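Local coordinates for protein ICChI, a glycosylated chitinase (Ipomoea carnea, PDB 6IDN) that hydrolyses chitin and also shows lysozyme activity, as a glycosylated plant enzyme of the TIM-barrel glycosyl hydrolase family 18, at residues R17-T22 with D26-G31; T136-L141 with S174-V179; E169-S174 with S207-D212; T196-S201 with S238-T243; I231-L236 with S266-D271. All coordinates share one frame; numbering follows the deposited sequence. Where two conformers were deposited one is given.

Interaction 1: residues R17-T22 with D26-G31; sequences RETCDT and DIINIG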
# COMPACT_ATOMS: atom_id res chain seq x y z
N ARG A 17 17.06 0.47 2.69
CA ARG A 17 18.03 1.08 1.79
C ARG A 17 18.34 0.16 0.61
O ARG A 17 18.38 0.60 -0.54
CB ARG A 17 19.33 1.42 2.54
CG ARG A 17 20.44 1.92 1.61
CD ARG A 17 21.76 2.19 2.33
NE ARG A 17 21.64 3.29 3.29
CZ ARG A 17 21.91 4.56 3.00
NH1 ARG A 17 22.33 4.89 1.79
NH2 ARG A 17 21.76 5.49 3.93
N GLU A 18 18.57 -1.13 0.89
CA GLU A 18 18.85 -2.07 -0.19
C GLU A 18 17.65 -2.20 -1.12
O GLU A 18 17.80 -2.33 -2.34
CB GLU A 18 19.22 -3.43 0.39
CG GLU A 18 20.61 -3.45 1.02
CD GLU A 18 20.84 -4.67 1.88
OE1 GLU A 18 19.87 -5.37 2.23
OE2 GLU A 18 22.01 -4.94 2.21
N THR A 19 16.45 -2.19 -0.54
CA THR A 19 15.24 -2.24 -1.36
C THR A 19 15.18 -1.05 -2.30
O THR A 19 14.92 -1.20 -3.51
CB THR A 19 14.03 -2.29 -0.43
OG1 THR A 19 14.11 -3.50 0.34
CG2 THR A 19 12.72 -2.25 -1.21
N CYS A 20 15.44 0.15 -1.79
CA CYS A 20 15.45 1.32 -2.66
C CYS A 20 16.57 1.24 -3.68
O CYS A 20 16.40 1.66 -4.83
CB CYS A 20 15.54 2.59 -1.82
SG CYS A 20 14.02 2.86 -0.93
N ASP A 21 17.73 0.71 -3.28
CA ASP A 21 18.88 0.63 -4.18
C ASP A 21 18.71 -0.39 -5.31
O ASP A 21 19.57 -0.46 -6.19
CB ASP A 21 20.13 0.33 -3.36
CG ASP A 21 20.80 1.59 -2.81
OD1 ASP A 21 20.67 2.66 -3.43
OD2 ASP A 21 21.46 1.51 -1.75
N THR A 22 17.64 -1.18 -5.33
CA THR A 22 17.37 -1.97 -6.53
C THR A 22 17.05 -1.08 -7.72
O THR A 22 17.21 -1.52 -8.87
CB THR A 22 16.20 -2.94 -6.31
OG1 THR A 22 14.96 -2.22 -6.23
CG2 THR A 22 16.41 -3.76 -5.06
N ASP A 26 9.33 2.68 -7.33
CA ASP A 26 9.02 4.09 -7.21
C ASP A 26 8.27 4.43 -5.93
O ASP A 26 8.27 5.60 -5.54
CB ASP A 26 8.17 4.54 -8.40
CG ASP A 26 8.83 4.21 -9.71
OD1 ASP A 26 9.68 5.03 -10.17
OD2 ASP A 26 8.54 3.13 -10.27
N ILE A 27 7.64 3.43 -5.30
CA ILE A 27 6.87 3.59 -4.06
C ILE A 27 7.14 2.38 -3.17
O ILE A 27 7.14 1.24 -3.65
CB ILE A 27 5.35 3.69 -4.34
CG1 ILE A 27 5.08 4.87 -5.27
CG2 ILE A 27 4.59 3.85 -3.06
CD1 ILE A 27 3.70 4.88 -5.86
N ILE A 28 7.38 2.63 -1.88
CA ILE A 28 7.55 1.56 -0.90
C ILE A 28 6.42 1.69 0.11
O ILE A 28 6.29 2.74 0.76
CB ILE A 28 8.89 1.63 -0.15
CG1 ILE A 28 10.06 1.89 -1.11
CG2 ILE A 28 9.12 0.35 0.67
CD1 ILE A 28 10.37 0.73 -2.00
N ASN A 29 5.64 0.63 0.27
CA ASN A 29 4.64 0.57 1.35
C ASN A 29 5.24 -0.19 2.52
O ASN A 29 5.49 -1.39 2.41
CB ASN A 29 3.36 -0.11 0.88
CG ASN A 29 2.67 0.63 -0.22
OD1 ASN A 29 2.55 1.85 -0.17
ND2 ASN A 29 2.17 -0.11 -1.21
N ILE A 30 5.44 0.49 3.64
CA ILE A 30 5.97 -0.14 4.85
C ILE A 30 4.79 -0.69 5.65
O ILE A 30 3.98 0.08 6.17
CB ILE A 30 6.80 0.84 5.69
CG1 ILE A 30 8.03 1.36 4.91
CG2 ILE A 30 7.22 0.20 7.02
CD1 ILE A 30 8.91 2.33 5.71
N GLY A 31 4.69 -2.01 5.76
CA GLY A 31 3.60 -2.64 6.49
C GLY A 31 4.16 -3.38 7.70
O GLY A 31 5.27 -3.92 7.63
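Ile28 of strand 27-36 reaches out to Thr19 and Cys20 of helix 16-21, which places this contact inside the first beta-alpha-beta unit of the TIM barrel: strand 2-7, then the helix, then the strand that runs parallel to the first. The isoleucine is common to both touches. Its CG1 stands anti to the carbonyl carbon (chi1 -45°), and a further bend at chi2 of -70° brings CD1 round to the helix. That methyl lies 3.9 Å from Thr19 CG2, the two side chains running obliquely past each other. One carbon back along the same branch, Ile28 CG1 sits 4.1 Å from Cys20 SG.

Thr19 divides its two branches between different jobs. The methyl is turned to the strand, while OG1 lies beside the backbone N and hydrogen-bonds back to Ser15 O, just ahead of the helix, which leaves the methyl for the isoleucine. Cys20 is not free to turn either, because its sulfur is bonded to Cys67 of helix 60-69; the atom that packs on Ile28 also ties two outer helices together. All three touching residues are buried. A little farther along, Thr19 O is gripped twice by Thr22, through OG1 at 2.9 Å and through the backbone N at 3.3 Å.

Interaction 2: residues T136-L141 with S174-V179; sequences TLAEQL and SLFDYV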
# COMPACT_ATOMS: atom_id res chain seq x y z
N THR A 136 -13.91 8.59 6.60
CA THR A 136 -13.61 9.72 7.47
C THR A 136 -12.11 9.81 7.76
O THR A 136 -11.54 10.91 7.75
CB THR A 136 -14.43 9.58 8.77
OG1 THR A 136 -15.83 9.45 8.44
CG2 THR A 136 -14.25 10.78 9.69
N LEU A 137 -11.45 8.67 7.97
CA LEU A 137 -10.00 8.69 8.19
C LEU A 137 -9.28 9.31 6.99
O LEU A 137 -8.39 10.16 7.17
CB LEU A 137 -9.47 7.27 8.48
CG LEU A 137 -7.96 7.10 8.66
CD1 LEU A 137 -7.44 8.01 9.79
CD2 LEU A 137 -7.60 5.65 8.91
N ALA A 138 -9.66 8.92 5.77
CA ALA A 138 -9.04 9.51 4.59
C ALA A 138 -9.29 11.01 4.52
O ALA A 138 -8.39 11.79 4.19
CB ALA A 138 -9.54 8.82 3.31
N GLU A 139 -10.53 11.42 4.82
CA GLU A 139 -10.87 12.84 4.78
C GLU A 139 -10.09 13.62 5.83
O GLU A 139 -9.63 14.73 5.58
CB GLU A 139 -12.39 12.99 4.98
CG GLU A 139 -13.21 12.60 3.71
CD GLU A 139 -14.72 12.52 3.95
OE1 GLU A 139 -15.14 12.44 5.12
OE2 GLU A 139 -15.49 12.56 2.96
N GLN A 140 -9.93 13.05 7.03
CA GLN A 140 -9.20 13.78 8.06
C GLN A 140 -7.71 13.86 7.76
O GLN A 140 -7.08 14.88 8.08
CB GLN A 140 -9.45 13.14 9.43
CG GLN A 140 -10.90 13.20 9.87
CD GLN A 140 -11.38 14.59 10.32
OE1 GLN A 140 -12.56 14.78 10.58
NE2 GLN A 140 -10.47 15.54 10.40
N LEU A 141 -7.14 12.82 7.15
CA LEU A 141 -5.75 12.92 6.69
C LEU A 141 -5.59 13.96 5.59
O LEU A 141 -4.60 14.70 5.55
CB LEU A 141 -5.28 11.56 6.17
CG LEU A 141 -5.01 10.53 7.26
CD1 LEU A 141 -4.88 9.13 6.66
CD2 LEU A 141 -3.76 10.86 8.04
N SER A 174 -13.30 9.73 -3.45
CA SER A 174 -12.59 10.31 -4.59
C SER A 174 -11.28 10.98 -4.19
O SER A 174 -10.70 11.71 -5.00
CB SER A 174 -13.45 11.31 -5.36
OG SER A 174 -14.74 10.78 -5.63
N LEU A 175 -10.79 10.73 -2.98
CA LEU A 175 -9.59 11.40 -2.48
C LEU A 175 -8.33 10.54 -2.58
O LEU A 175 -7.24 11.01 -2.22
CB LEU A 175 -9.80 11.83 -1.03
CG LEU A 175 -10.86 12.92 -0.84
CD1 LEU A 175 -11.03 13.27 0.62
CD2 LEU A 175 -10.52 14.18 -1.66
N PHE A 176 -8.42 9.31 -3.06
CA PHE A 176 -7.22 8.48 -3.07
C PHE A 176 -6.34 8.78 -4.27
O PHE A 176 -6.81 8.82 -5.42
CB PHE A 176 -7.58 7.00 -2.97
CG PHE A 176 -7.83 6.57 -1.57
CD1 PHE A 176 -9.03 6.90 -0.96
CD2 PHE A 176 -6.84 5.99 -0.81
CE1 PHE A 176 -9.26 6.57 0.37
CE2 PHE A 176 -7.06 5.65 0.52
CZ PHE A 176 -8.28 5.95 1.11
N ASP A 177 -5.05 9.02 -4.00
CA ASP A 177 -4.06 9.26 -5.04
C ASP A 177 -3.69 7.98 -5.76
O ASP A 177 -3.43 8.00 -6.96
CB ASP A 177 -2.82 9.88 -4.41
CG ASP A 177 -3.15 11.17 -3.72
OD1 ASP A 177 -3.29 12.19 -4.43
OD2 ASP A 177 -3.33 11.18 -2.48
N TYR A 178 -3.69 6.86 -5.05
CA TYR A 178 -3.29 5.57 -5.59
C TYR A 178 -4.29 4.53 -5.14
O TYR A 178 -4.71 4.54 -3.98
CB TYR A 178 -1.88 5.14 -5.09
CG TYR A 178 -0.77 6.11 -5.42
CD1 TYR A 178 -0.46 7.14 -4.54
CD2 TYR A 178 -0.05 6.01 -6.59
CE1 TYR A 178 0.51 8.04 -4.83
CE2 TYR A 178 0.95 6.92 -6.88
CZ TYR A 178 1.21 7.93 -5.99
OH TYR A 178 2.20 8.86 -6.22
N VAL A 179 -4.66 3.62 -6.03
CA VAL A 179 -5.43 2.43 -5.64
C VAL A 179 -4.75 1.27 -6.37
O VAL A 179 -4.69 1.27 -7.60
CB VAL A 179 -6.92 2.51 -6.01
CG1 VAL A 179 -7.58 1.16 -5.70
CG2 VAL A 179 -7.60 3.63 -5.20
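Ala138 and Leu175 give up the most surface here, with Phe176 next, and together they form two small apolar meetings at neighbouring points on one turn of helix 134-148. In the deeper one the methyl of Ala138 points at the 174-179 segment and meets the Phe176 ring at an oblique slant. CE1 is the nearest ring atom, 3.7 Å from Ala138 CB, with Phe176 CZ almost as near at 3.8 Å from the same methyl. The phenylalanine does not leave its backbone in that direction; the length of the side chain carries the far end of the ring to the helix. The ring also makes an edge-to-face contact with Phe124 and touches Leu154 and Ala156, so it is bounded by barrel strands as well as by the helix.

Nearer the surface, Leu175 CD1 touches the aliphatic stem of Glu139, 3.8 Å from its CG. The two side chains cross at about a right angle. Leu175 takes an ordinary form, CG anti to the carbonyl carbon (chi1 -66°) and CD1 extended (chi2 179°), which sends that methyl straight out to the glutamate. The Glu139 chain is extended beyond CG, and only its carbon stem serves the contact.

An aromatic from the approach to strand 178-182, filling in between an outer helix and the strands behind it, fits the helix-on-sheet layering of a TIM barrel.

Interaction 3: residues E169-S174 with S207-D212; sequences EAINTS and STILTD. With NAG (2-acetamido-2-deoxy-beta-D-glucopyranose), chain C.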
# COMPACT_ATOMS: atom_id res chain seq x y z
N GLU A 169 -16.16 2.45 0.70
CA GLU A 169 -16.52 3.79 1.15
C GLU A 169 -15.32 4.72 1.10
O GLU A 169 -15.45 5.89 0.70
CB GLU A 169 -17.08 3.76 2.57
CG GLU A 169 -18.46 3.14 2.70
CD GLU A 169 -18.97 3.16 4.13
OE1 GLU A 169 -18.16 3.43 5.04
OE2 GLU A 169 -20.17 2.91 4.36
N ALA A 170 -14.16 4.24 1.52
CA ALA A 170 -12.97 5.08 1.46
C ALA A 170 -12.66 5.46 0.02
O ALA A 170 -12.43 6.64 -0.29
CB ALA A 170 -11.79 4.35 2.12
N ILE A 171 -12.69 4.47 -0.87
CA ILE A 171 -12.38 4.76 -2.27
C ILE A 171 -13.40 5.71 -2.87
O ILE A 171 -13.05 6.55 -3.70
CB ILE A 171 -12.26 3.44 -3.07
CG1 ILE A 171 -10.95 2.76 -2.66
CG2 ILE A 171 -12.25 3.69 -4.57
CD1 ILE A 171 -10.86 1.27 -3.07
N ASN A 172 -14.66 5.62 -2.45
CA ASN A 172 -15.72 6.47 -3.00
C ASN A 172 -15.62 7.93 -2.54
O ASN A 172 -16.42 8.75 -3.01
CB ASN A 172 -17.08 5.90 -2.58
CG ASN A 172 -18.19 6.17 -3.57
OD1 ASN A 172 -18.02 6.83 -4.61
ND2 ASN A 172 -19.36 5.64 -3.26
N THR A 173 -14.68 8.25 -1.65
CA THR A 173 -14.44 9.65 -1.30
C THR A 173 -13.86 10.43 -2.46
O THR A 173 -13.88 11.67 -2.43
CB THR A 173 -13.47 9.81 -0.11
OG1 THR A 173 -12.17 9.31 -0.45
CG2 THR A 173 -14.00 9.15 1.17
N SER A 174 -13.30 9.73 -3.45
CA SER A 174 -12.59 10.31 -4.59
C SER A 174 -11.28 10.98 -4.19
O SER A 174 -10.70 11.71 -5.00
CB SER A 174 -13.45 11.31 -5.36
OG SER A 174 -14.74 10.78 -5.63
N SER A 207 -12.21 0.58 -13.39
CA SER A 207 -12.15 1.79 -14.21
C SER A 207 -13.12 2.86 -13.73
O SER A 207 -12.92 4.04 -14.04
CB SER A 207 -12.44 1.44 -15.67
OG SER A 207 -13.80 1.08 -15.84
N THR A 208 -14.17 2.48 -13.00
CA THR A 208 -15.20 3.44 -12.62
C THR A 208 -14.86 4.23 -11.37
O THR A 208 -15.57 5.20 -11.07
CB THR A 208 -16.57 2.75 -12.43
OG1 THR A 208 -16.59 1.96 -11.23
CG2 THR A 208 -16.94 1.89 -13.64
N ILE A 209 -13.82 3.87 -10.63
CA ILE A 209 -13.52 4.62 -9.42
C ILE A 209 -12.77 5.89 -9.78
O ILE A 209 -12.14 6.01 -10.84
CB ILE A 209 -12.75 3.78 -8.39
CG1 ILE A 209 -11.29 3.52 -8.84
CG2 ILE A 209 -13.54 2.51 -8.08
CD1 ILE A 209 -10.38 2.92 -7.77
N LEU A 210 -12.86 6.88 -8.89
CA LEU A 210 -12.14 8.14 -9.05
C LEU A 210 -10.85 8.03 -8.26
O LEU A 210 -10.83 8.23 -7.05
CB LEU A 210 -12.97 9.33 -8.57
CG LEU A 210 -13.96 9.87 -9.61
CD1 LEU A 210 -15.16 8.95 -9.79
CD2 LEU A 210 -14.42 11.28 -9.26
N THR A 211 -9.75 7.76 -8.97
CA THR A 211 -8.42 7.81 -8.37
C THR A 211 -7.48 8.34 -9.44
O THR A 211 -7.73 8.16 -10.63
CB THR A 211 -7.95 6.44 -7.87
OG1 THR A 211 -6.69 6.59 -7.20
CG2 THR A 211 -7.77 5.44 -9.02
N ASP A 212 -6.41 9.02 -9.01
CA ASP A 212 -5.49 9.57 -10.00
C ASP A 212 -4.65 8.48 -10.66
O ASP A 212 -4.30 8.61 -11.84
CB ASP A 212 -4.59 10.63 -9.36
CG ASP A 212 -5.31 11.95 -9.19
OD1 ASP A 212 -6.03 12.36 -10.13
OD2 ASP A 212 -5.15 12.58 -8.12
C1 NAG C . -20.51 5.80 -4.09
C2 NAG C . -21.23 4.47 -4.32
C3 NAG C . -22.53 4.69 -5.10
C4 NAG C . -23.37 5.77 -4.42
C5 NAG C . -22.54 7.04 -4.23
C6 NAG C . -23.26 8.12 -3.46
C7 NAG C . -19.88 2.42 -4.44
C8 NAG C . -18.99 1.57 -5.29
N2 NAG C . -20.36 3.53 -5.01
O3 NAG C . -23.29 3.48 -5.16
O4 NAG C . -24.51 6.08 -5.22
O5 NAG C . -21.38 6.71 -3.45
O6 NAG C . -22.44 9.27 -3.28
O7 NAG C . -20.19 2.09 -3.29
O HOH W 1 -10.49 7.65 -4.34
O HOH W 2 -14.31 6.48 -6.38
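Ile171 packs against Ile209 through its CG2 branch, and this is the close-fitting half of the contact. Ile171 CG2 lies 3.8 Å from Ile209 CD1, with CB and CG2 of Ile209 hardly farther off, so one methyl rests against three carbons as the two side chains pass obliquely. A chi1 of 71° swings the Ile209 CG1-CD1 branch round until CD1 joins CB and CG2 about that methyl.

Toward solvent the fit gives way to water. Ser174, just past the helix with a positive phi, lays its OG 3.7 Å from Leu210 CD2 in a plain van der Waals touch. Two waters then join the backbones: one donates to Ile171 O and Leu210 O, the other donates to Ile171 O and accepts from Leu210 N. Asn172 leaves the backbone away from the 207-212 segment and carries the glycan, its ND2 bonded to NAG C1, with Arg168 also holding the sugar.

Ile171 O thus accepts hydrogen bonds from both waters and from Ser174 N, which implies a joint whose polar half depends on ordered solvent.

Interaction 4: residues T196-S201 with S238-T243; sequences TNLLNS and SEVLPT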
# COMPACT_ATOMS: atom_id res chain seq x y z
N THR A 196 -8.98 -13.12 -18.88
CA THR A 196 -10.29 -12.55 -19.22
C THR A 196 -10.98 -11.94 -18.01
O THR A 196 -11.45 -10.80 -18.05
CB THR A 196 -11.19 -13.62 -19.85
OG1 THR A 196 -10.56 -14.15 -21.02
CG2 THR A 196 -12.52 -12.99 -20.23
N ASN A 197 -11.09 -12.69 -16.91
CA ASN A 197 -11.78 -12.16 -15.74
C ASN A 197 -11.04 -10.97 -15.15
O ASN A 197 -11.66 -10.00 -14.69
CB ASN A 197 -11.95 -13.25 -14.68
CG ASN A 197 -13.01 -14.28 -15.05
OD1 ASN A 197 -13.86 -14.06 -15.92
ND2 ASN A 197 -12.97 -15.43 -14.38
N LEU A 198 -9.70 -11.03 -15.13
CA LEU A 198 -8.91 -9.91 -14.63
C LEU A 198 -9.19 -8.65 -15.43
O LEU A 198 -9.46 -7.58 -14.87
CB LEU A 198 -7.42 -10.28 -14.69
CG LEU A 198 -6.38 -9.25 -14.29
CD1 LEU A 198 -5.13 -10.02 -13.86
CD2 LEU A 198 -6.03 -8.29 -15.44
N LEU A 199 -9.12 -8.76 -16.76
CA LEU A 199 -9.32 -7.59 -17.61
C LEU A 199 -10.76 -7.08 -17.53
O LEU A 199 -10.99 -5.87 -17.54
CB LEU A 199 -8.94 -7.94 -19.04
CG LEU A 199 -7.44 -8.20 -19.22
CD1 LEU A 199 -7.15 -8.73 -20.63
CD2 LEU A 199 -6.62 -6.94 -18.92
N ASN A 200 -11.73 -7.99 -17.42
CA ASN A 200 -13.12 -7.55 -17.26
C ASN A 200 -13.31 -6.78 -15.96
O ASN A 200 -13.96 -5.74 -15.93
CB ASN A 200 -14.06 -8.75 -17.31
CG ASN A 200 -14.27 -9.27 -18.73
OD1 ASN A 200 -13.94 -8.60 -19.71
ND2 ASN A 200 -14.83 -10.47 -18.84
N SER A 201 -12.75 -7.30 -14.86
CA SER A 201 -12.79 -6.57 -13.59
C SER A 201 -12.14 -5.20 -13.73
O SER A 201 -12.72 -4.18 -13.34
CB SER A 201 -12.07 -7.39 -12.51
OG SER A 201 -12.03 -6.68 -11.29
N SER A 238 2.90 -9.82 -22.32
CA SER A 238 2.26 -10.00 -23.62
C SER A 238 0.74 -9.98 -23.56
O SER A 238 0.11 -9.61 -24.56
CB SER A 238 2.73 -11.31 -24.27
OG SER A 238 2.29 -12.42 -23.52
N GLU A 239 0.13 -10.36 -22.44
CA GLU A 239 -1.32 -10.49 -22.36
C GLU A 239 -2.02 -9.41 -21.57
O GLU A 239 -3.20 -9.17 -21.81
CB GLU A 239 -1.70 -11.83 -21.72
CG GLU A 239 -1.18 -13.04 -22.47
CD GLU A 239 -1.23 -14.31 -21.66
OE1 GLU A 239 -2.07 -14.39 -20.73
OE2 GLU A 239 -0.45 -15.25 -21.97
N VAL A 240 -1.34 -8.77 -20.60
CA VAL A 240 -2.05 -7.92 -19.65
C VAL A 240 -1.61 -6.47 -19.75
O VAL A 240 -2.44 -5.57 -19.96
CB VAL A 240 -1.85 -8.44 -18.22
CG1 VAL A 240 -2.46 -7.46 -17.21
CG2 VAL A 240 -2.47 -9.82 -18.09
N LEU A 241 -0.31 -6.21 -19.59
CA LEU A 241 0.18 -4.83 -19.59
C LEU A 241 -0.28 -4.01 -20.79
O LEU A 241 -0.77 -2.89 -20.59
CB LEU A 241 1.71 -4.82 -19.46
CG LEU A 241 2.21 -5.19 -18.06
CD1 LEU A 241 3.72 -5.20 -18.00
CD2 LEU A 241 1.66 -4.23 -17.02
N PRO A 242 -0.18 -4.49 -22.04
CA PRO A 242 -0.60 -3.63 -23.16
C PRO A 242 -2.08 -3.29 -23.14
O PRO A 242 -2.48 -2.24 -23.66
CB PRO A 242 -0.23 -4.46 -24.40
CG PRO A 242 0.73 -5.50 -23.92
CD PRO A 242 0.35 -5.79 -22.50
N THR A 243 -2.92 -4.14 -22.54
CA THR A 243 -4.34 -3.85 -22.44
C THR A 243 -4.64 -2.82 -21.35
O THR A 243 -5.33 -1.83 -21.60
CB THR A 243 -5.13 -5.15 -22.19
OG1 THR A 243 -4.95 -6.05 -23.31
CG2 THR A 243 -6.62 -4.84 -22.02
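The helical bond from Asn200 N to Thr196 O, 2.9 Å, closes the turn that presents Leu198 and Leu199 to Val240 and Thr243 of the next helix. The two helical segments run almost parallel, 10° between their directions, with axes 10.9 Å apart, and the side chains that span the gap are apolar at the point of touch.

Leu199 has the largest share of the contact. Its CG is anti to the carbonyl carbon and the chain is extended (chi2 172°), so the forked end straddles two partners: CD2 comes 3.7 Å from Thr243 CG2, while CD1 lies 4.1 Å from Glu239 O. Leucine and threonine cross at about a right angle. With an alanine here, the Thr243 methyl would probably lose its partner and a gap would be likely to open between the two helices.

On the inner side, Leu198 CD2 meets Val240 CG1 at 4.1 Å, again crossing at about a right angle. Both residues also rest on Leu216 of strand 213-219, which brings this half of the contact down to the barrel wall. The second helix is irregular here, with a wider pi-type turn at 238-240, which includes Val240. Glu239 turns its polar end elsewhere, hydrogen-bonding through OE1 to Tyr191 OH.

Outer helices 196-206 and 233-244, lying side by side in the same direction over strand 213-219, are typical of the TIM-barrel fold.

Interaction 5: residues I231-L236 with S266-D271; sequences IEADDL and SKIKPD. With CA (calcium ion), chain E.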
# COMPACT_ATOMS: atom_id res chain seq x y z
N ILE A 231 1.22 -14.29 -12.23
CA ILE A 231 1.28 -14.28 -13.69
C ILE A 231 2.76 -14.35 -14.07
O ILE A 231 3.54 -13.49 -13.65
CB ILE A 231 0.64 -13.01 -14.28
CG1 ILE A 231 -0.74 -12.75 -13.66
CG2 ILE A 231 0.51 -13.11 -15.81
CD1 ILE A 231 -1.41 -11.46 -14.18
N GLU A 232 3.14 -15.36 -14.84
CA GLU A 232 4.52 -15.44 -15.30
C GLU A 232 4.86 -14.16 -16.07
O GLU A 232 4.00 -13.59 -16.75
CB GLU A 232 4.73 -16.68 -16.17
CG GLU A 232 6.16 -16.94 -16.56
CD GLU A 232 6.52 -16.25 -17.86
OE1 GLU A 232 5.59 -16.08 -18.69
OE2 GLU A 232 7.70 -15.90 -18.06
N ALA A 233 6.10 -13.70 -15.92
CA ALA A 233 6.46 -12.36 -16.39
C ALA A 233 6.16 -12.19 -17.88
O ALA A 233 5.61 -11.16 -18.29
CB ALA A 233 7.94 -12.10 -16.10
N ASP A 234 6.49 -13.19 -18.70
CA ASP A 234 6.29 -13.04 -20.15
C ASP A 234 4.80 -12.94 -20.49
O ASP A 234 4.41 -12.19 -21.39
CB ASP A 234 6.97 -14.18 -20.89
CG ASP A 234 8.48 -14.03 -20.91
OD1 ASP A 234 8.96 -12.88 -20.92
OD2 ASP A 234 9.18 -15.06 -20.92
N ASP A 235 3.96 -13.69 -19.77
CA ASP A 235 2.52 -13.59 -19.97
C ASP A 235 1.99 -12.22 -19.55
O ASP A 235 1.09 -11.68 -20.19
CB ASP A 235 1.79 -14.67 -19.18
CG ASP A 235 1.92 -16.05 -19.79
OD1 ASP A 235 2.52 -16.24 -20.88
OD2 ASP A 235 1.41 -16.98 -19.15
N LEU A 236 2.49 -11.69 -18.43
CA LEU A 236 2.08 -10.35 -18.03
C LEU A 236 2.40 -9.35 -19.12
O LEU A 236 1.57 -8.51 -19.50
CB LEU A 236 2.77 -9.97 -16.71
CG LEU A 236 2.41 -8.59 -16.17
CD1 LEU A 236 0.96 -8.61 -15.68
CD2 LEU A 236 3.35 -8.18 -15.05
N SER A 266 12.52 -6.88 -11.90
CA SER A 266 13.57 -6.67 -12.89
C SER A 266 13.12 -7.14 -14.27
O SER A 266 13.46 -6.53 -15.28
CB SER A 266 14.85 -7.39 -12.46
OG SER A 266 15.43 -6.79 -11.32
N LYS A 267 12.35 -8.23 -14.32
CA LYS A 267 11.90 -8.76 -15.60
C LYS A 267 10.80 -7.91 -16.23
O LYS A 267 10.69 -7.87 -17.46
CB LYS A 267 11.39 -10.20 -15.43
CG LYS A 267 12.44 -11.26 -15.22
CD LYS A 267 11.77 -12.60 -14.90
CE LYS A 267 12.78 -13.66 -14.51
NZ LYS A 267 13.67 -13.97 -15.65
N ILE A 268 9.97 -7.25 -15.43
CA ILE A 268 8.82 -6.54 -15.98
C ILE A 268 9.02 -5.03 -16.08
O ILE A 268 8.29 -4.38 -16.84
CB ILE A 268 7.53 -6.85 -15.18
CG1 ILE A 268 7.59 -6.24 -13.77
CG2 ILE A 268 7.28 -8.35 -15.14
CD1 ILE A 268 6.26 -6.33 -13.02
N LYS A 269 9.98 -4.46 -15.36
CA LYS A 269 10.04 -3.00 -15.26
C LYS A 269 10.06 -2.28 -16.60
O LYS A 269 9.30 -1.31 -16.76
CB LYS A 269 11.24 -2.55 -14.40
CG LYS A 269 11.24 -1.03 -14.14
CD LYS A 269 11.95 -0.67 -12.85
CE LYS A 269 11.80 0.83 -12.52
NZ LYS A 269 10.49 1.20 -11.88
N PRO A 270 10.85 -2.69 -17.60
CA PRO A 270 10.84 -1.94 -18.87
C PRO A 270 9.47 -1.86 -19.52
O PRO A 270 9.20 -0.89 -20.24
CB PRO A 270 11.83 -2.73 -19.75
CG PRO A 270 12.69 -3.45 -18.80
CD PRO A 270 11.83 -3.79 -17.63
N ASP A 271 8.58 -2.82 -19.27
CA ASP A 271 7.26 -2.84 -19.88
C ASP A 271 6.18 -2.25 -18.98
O ASP A 271 5.03 -2.13 -19.43
CB ASP A 271 6.89 -4.28 -20.26
CG ASP A 271 7.73 -4.80 -21.41
OD1 ASP A 271 7.54 -4.31 -22.55
OD2 ASP A 271 8.59 -5.67 -21.19
CA CA E . 0.70 -18.82 -20.18
O HOH W 3 2.47 -18.68 -21.53
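Ala233 and Leu236, on the first turn of helix 233-244, pack on Ile268 at the end of helix 264-268; these are the last two outer helices of the TIM barrel. Ile268 meets both through its CG2 methyl. A chi1 of 68° turns CG1 aside and leaves CG2 to touch the two partners: it is 3.9 Å from Ala233 CB and equally far from Leu236 CD2. Leucine and isoleucine pass obliquely, and Leu236 CD2 also comes near Ile268 CD1. Outside this, Lys267 lays its carbon chain along the alanine methyl, CB and CD each 4.0 Å from Ala233 CB.

Glu232 caps the helix start from the N-cap position, its carboxylate accepting from Asp234 N and Asp235 N, each of which approaches from above the carboxylate plane. Asp235, which takes no part in the packing, binds a calcium ion through OD2 at 2.2 Å.

Interactions 1 and 5 are the buried contacts, while interactions 2, 3 and 4 are partly open to solvent. Interactions 2 and 3 share Ser174 and join again where Thr211 OG1 probably hydrogen-bonds to Phe176 O. Interactions 4 and 5 use successive parts of helix 233-244, coupled by a probable bond from Leu241 N to Leu236 O. Interaction 1 meets interaction 5 through the salt bridge of Asp26 and Lys269, and interaction 2 through Ile27 packed on Tyr178. Chemistry follows place: buried interaction 1 is apolar with a disulfide sulfur in it, interactions 2 and 4 pack outer helices through methyls, a ring and carbon stems, partly open interaction 3 adds waters, and interaction 5 keeps its calcium ion off the packed face.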